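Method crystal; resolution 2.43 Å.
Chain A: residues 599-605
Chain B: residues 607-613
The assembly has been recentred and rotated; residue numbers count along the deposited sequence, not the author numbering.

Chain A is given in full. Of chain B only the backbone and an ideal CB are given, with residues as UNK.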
ATOM      1  N   VAL A 599      39.905  17.360  24.705  1.00 54.27           N
ATOM      2  CA  VAL A 599      39.793  16.247  23.775  1.00 53.15           C
ATOM      3  C   VAL A 599      38.308  16.051  23.497  1.00 52.04           C
ATOM      4  O   VAL A 599      37.534  15.732  24.409  1.00 49.71           O
ATOM      5  CB  VAL A 599      40.438  14.970  24.329  1.00 54.49           C
ATOM      6  CG1 VAL A 599      40.100  13.777  23.445  1.00 46.03           C
ATOM      7  CG2 VAL A 599      41.943  15.156  24.436  1.00 47.97           C
ATOM      8  N   PHE A 600      37.907  16.271  22.244  1.00 51.00           N
ATOM      9  CA  PHE A 600      36.527  16.072  21.807  1.00 47.70           C
ATOM     10  C   PHE A 600      36.430  14.705  21.140  1.00 44.24           C
ATOM     11  O   PHE A 600      37.012  14.482  20.074  1.00 43.88           O
ATOM     12  CB  PHE A 600      36.098  17.184  20.852  1.00 46.63           C
ATOM     13  CG  PHE A 600      34.614  17.271  20.651  1.00 47.06           C
ATOM     14  CD1 PHE A 600      33.774  17.621  21.698  1.00 47.74           C
ATOM     15  CD2 PHE A 600      34.057  17.001  19.413  1.00 48.05           C
ATOM     16  CE1 PHE A 600      32.397  17.697  21.507  1.00 49.03           C
ATOM     17  CE2 PHE A 600      32.685  17.080  19.212  1.00 46.73           C
ATOM     18  CZ  PHE A 600      31.855  17.429  20.259  1.00 44.23           C
ATOM     19  N   SER A 601      35.700  13.789  21.759  1.00 43.79           N
ATOM     20  CA  SER A 601      35.684  12.397  21.337  1.00 42.90           C
ATOM     21  C   SER A 601      34.338  12.060  20.704  1.00 48.52           C
ATOM     22  O   SER A 601      33.290  12.212  21.341  1.00 46.57           O
ATOM     23  CB  SER A 601      35.970  11.478  22.520  1.00 43.07           C
ATOM     24  OG  SER A 601      37.289  11.679  23.005  1.00 47.37           O
ATOM     25  N   SER A 602      34.374  11.597  19.454  1.00 47.30           N
ATOM     26  CA  SER A 602      33.204  11.066  18.757  1.00 43.27           C
ATOM     27  C   SER A 602      33.276   9.544  18.840  1.00 42.40           C
ATOM     28  O   SER A 602      33.959   8.903  18.039  1.00 45.15           O
ATOM     29  CB  SER A 602      33.175  11.540  17.308  1.00 44.58           C
ATOM     30  OG  SER A 602      32.949  12.935  17.223  1.00 46.88           O
ATOM     31  N   THR A 603      32.576   8.967  19.813  1.00 41.34           N
ATOM     32  CA  THR A 603      32.640   7.533  20.064  1.00 43.36           C
ATOM     33  C   THR A 603      31.519   6.814  19.326  1.00 46.20           C
ATOM     34  O   THR A 603      30.352   7.192  19.446  1.00 48.48           O
ATOM     35  CB  THR A 603      32.535   7.236  21.560  1.00 42.57           C
ATOM     36  OG1 THR A 603      33.599   7.888  22.259  1.00 42.16           O
ATOM     37  CG2 THR A 603      32.623   5.742  21.796  1.00 39.68           C
ATOM     38  N   THR A 604      31.877   5.778  18.570  1.00 47.26           N
ATOM     39  CA  THR A 604      30.908   4.906  17.913  1.00 45.67           C
ATOM     40  C   THR A 604      31.154   3.480  18.385  1.00 44.00           C
ATOM     41  O   THR A 604      32.267   2.962  18.248  1.00 44.26           O
ATOM     42  CB  THR A 604      31.016   4.991  16.385  1.00 41.70           C
ATOM     43  OG1 THR A 604      30.752   6.331  15.958  1.00 41.85           O
ATOM     44  CG2 THR A 604      30.000   4.064  15.734  1.00 40.30           C
HETATM   45  N   MSE A 605      30.121   2.849  18.934  1.00 42.98           N
HETATM   46  CA  MSE A 605      30.256   1.498  19.467  1.00 45.68           C
HETATM   47  C   MSE A 605      29.557   0.452  18.600  1.00 44.76           C
HETATM   48  O   MSE A 605      28.510   0.719  18.014  1.00 49.79           O
HETATM   49  CB  MSE A 605      29.710   1.440  20.895  1.00 52.58           C
HETATM   50  CG  MSE A 605      30.502   2.285  21.889  1.00 60.71           C
HETATM   51 SE   MSE A 605      29.941   2.036  23.750  1.00 64.80          SE
HETATM   52  CE  MSE A 605      30.429   0.154  23.948  1.00 60.73           C
TER
ATOM     53  N   UNK B 607      33.297   2.828   7.705  1.00 45.28           N
ATOM     54  CA  UNK B 607      33.583   4.238   7.967  1.00 46.04           C
ATOM     55  C   UNK B 607      32.718   4.728   9.122  1.00 46.72           C
ATOM     56  O   UNK B 607      31.491   4.569   9.105  1.00 50.79           O
ATOM     57  CB  UNK B 607      33.342   5.086   6.717  1.00 46.04           C
ATOM     58  N   UNK B 608      33.357   5.329  10.121  1.00 45.66           N
ATOM     59  CA  UNK B 608      32.670   5.937  11.257  1.00 45.74           C
ATOM     60  C   UNK B 608      32.636   7.442  11.015  1.00 45.55           C
ATOM     61  O   UNK B 608      33.643   8.133  11.194  1.00 48.20           O
ATOM     62  CB  UNK B 608      33.358   5.599  12.581  1.00 45.74           C
ATOM     63  N   UNK B 609      31.472   7.952  10.610  1.00 44.09           N
ATOM     64  CA  UNK B 609      31.380   9.326  10.133  1.00 43.74           C
ATOM     65  C   UNK B 609      31.211  10.354  11.242  1.00 44.80           C
ATOM     66  O   UNK B 609      31.384  11.547  10.975  1.00 47.65           O
ATOM     67  CB  UNK B 609      30.211   9.448   9.153  1.00 43.74           C
ATOM     68  N   UNK B 610      30.881   9.935  12.461  1.00 45.46           N
ATOM     69  CA  UNK B 610      30.647  10.887  13.542  1.00 42.24           C
ATOM     70  C   UNK B 610      31.852  11.794  13.723  1.00 41.51           C
ATOM     71  O   UNK B 610      32.966  11.318  13.956  1.00 42.33           O
ATOM     72  CB  UNK B 610      30.334  10.155  14.848  1.00 42.24           C
ATOM     73  N   UNK B 611      31.633  13.097  13.590  1.00 43.54           N
ATOM     74  CA  UNK B 611      32.676  14.093  13.822  1.00 46.80           C
ATOM     75  C   UNK B 611      32.019  15.296  14.495  1.00 49.04           C
ATOM     76  O   UNK B 611      30.938  15.191  15.082  1.00 47.77           O
ATOM     77  CB  UNK B 611      33.373  14.493  12.520  1.00 46.80           C
ATOM     78  N   UNK B 612      32.677  16.456  14.417  1.00 51.06           N
ATOM     79  CA  UNK B 612      32.150  17.676  15.017  1.00 47.13           C
ATOM     80  C   UNK B 612      31.039  18.312  14.196  1.00 48.05           C
ATOM     81  O   UNK B 612      30.370  19.226  14.692  1.00 50.02           O
ATOM     82  CB  UNK B 612      33.282  18.687  15.211  1.00 47.13           C
ATOM     83  N   UNK B 613      30.833  17.864  12.958  1.00 47.27           N
ATOM     84  CA  UNK B 613      29.803  18.392  12.098  1.00 48.77           C
ATOM     85  C   UNK B 613      28.624  17.449  11.958  1.00 48.30           C
ATOM     86  O   UNK B 613      28.449  16.497  12.723  1.00 48.48           O
ATOM     87  CB  UNK B 613      30.387  18.703  10.719  1.00 48.77           C
TER

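Chain A offers an extended strand whose alternate residues, F600(A), S602(A) and T604(A), point toward chain B: an aromatic ring followed by two small hydroxyl side chains. The two stretches run 152° apart, roughly antiparallel, and no direct hydrogen bond joins them.

Position 607 has nothing of chain A within 5.5 Å of its ideal CB, and its extended backbone, -97/128, would suit many residues, beta-branched ones among them. It is I607(B), which makes no contact here.

At position 608 the CA-to-CB bond points toward chain A, and the ideal CB lies 4.3 Å from T604(A) OG1. The methyl of T604(A) offers a nonpolar patch, so a valine, leucine or aromatic side chain would fit. The deposited residue is Y608(B); with chi1 at -49° (m), its CD1 comes 3.8 Å from T604(A) CG2, and the methyl meets the ring obliquely. Its hydroxyl is hydrogen-bonded elsewhere in the structure.

Position 609 points away at -85/-14, with nothing of chain A near, so many side chains, polar or small, would do; it is S609(B).

Position 610 makes the closer of the two CA pairings, its CA 5.8 Å from S602(A) CA. The ideal CB points toward chain A, 4.0 Å from both S602(A) CB and T604(A) OG1. Small side chains opposite leave room for a medium-sized aliphatic one; leucine, isoleucine or methionine are all plausible. L610(B) takes the place and has the largest covered area of the chain B residues, 69 Å². Its CG packs 3.6 Å from S602(A) CB, and its CD2 reaches to 3.8 Å from T603(A) O. The backbone contributes too: a water accepts from L610(B) N at 3.1 Å and hydrogen-bonds T604(A) OG1 at 2.6 Å, bridging two polar groups that do not meet directly.

Position 611 turns its CB away, 5.0 Å from S602(A) OG, so chain A leaves the choice wide. The backbone is extended, and a side chain able to hold the following turn would be useful. N611(B) does this: N611(B) OD1 accepts a hydrogen bond from the backbone N of position 613 at 2.8 Å. Its CA, rather than its side chain, approaches S602(A) OG, at 3.6 Å.

Position 612 points sideways, its ideal CB 4.4 Å from F600(A) CE2. A small residue such as alanine, serine or threonine could sit beside that ring. S612(B) places OG 3.4 Å from F600(A) CD2, oblique to the ring, while hydrogen-bonding elsewhere in the structure.

Position 613 lies out of reach, and its -106/-165 does not by itself demand glycine. It is G613(B).

Chain B 607-613: IYSLNSG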
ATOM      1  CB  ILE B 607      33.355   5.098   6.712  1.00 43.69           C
ATOM      2  CG1 ILE B 607      34.269   4.635   5.575  1.00 44.93           C
ATOM      3  CG2 ILE B 607      33.570   6.576   7.026  1.00 39.38           C
ATOM      4  CD1 ILE B 607      33.645   4.770   4.199  1.00 47.45           C
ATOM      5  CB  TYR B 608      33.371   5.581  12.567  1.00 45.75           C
ATOM      6  CG  TYR B 608      33.653   4.101  12.707  1.00 43.09           C
ATOM      7  CD1 TYR B 608      32.677   3.229  13.189  1.00 42.36           C
ATOM      8  CD2 TYR B 608      34.882   3.572  12.344  1.00 36.99           C
ATOM      9  CE1 TYR B 608      32.925   1.871  13.308  1.00 41.24           C
ATOM     10  CE2 TYR B 608      35.141   2.223  12.460  1.00 37.93           C
ATOM     11  CZ  TYR B 608      34.163   1.374  12.942  1.00 40.73           C
ATOM     12  OH  TYR B 608      34.430   0.026  13.053  1.00 41.37           O
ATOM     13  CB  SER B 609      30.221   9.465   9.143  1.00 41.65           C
ATOM     14  OG  SER B 609      30.148   8.338   8.291  1.00 39.55           O
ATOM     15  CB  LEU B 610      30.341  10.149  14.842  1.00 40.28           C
ATOM     16  CG  LEU B 610      29.872  11.025  16.006  1.00 39.07           C
ATOM     17  CD1 LEU B 610      28.630  11.804  15.622  1.00 37.82           C
ATOM     18  CD2 LEU B 610      29.609  10.181  17.241  1.00 40.11           C
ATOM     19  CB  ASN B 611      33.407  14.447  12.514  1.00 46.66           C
ATOM     20  CG  ASN B 611      32.468  14.933  11.419  1.00 48.45           C
ATOM     21  OD1 ASN B 611      31.362  15.402  11.690  1.00 39.99           O
ATOM     22  ND2 ASN B 611      32.916  14.830  10.172  1.00 40.23           N
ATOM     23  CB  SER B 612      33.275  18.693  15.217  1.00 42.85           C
ATOM     24  OG  SER B 612      34.075  18.350  16.333  1.00 43.10           O
TER
HETATM   25  O   HOH W   1      30.149   7.082  13.519  1.00 47.17           O
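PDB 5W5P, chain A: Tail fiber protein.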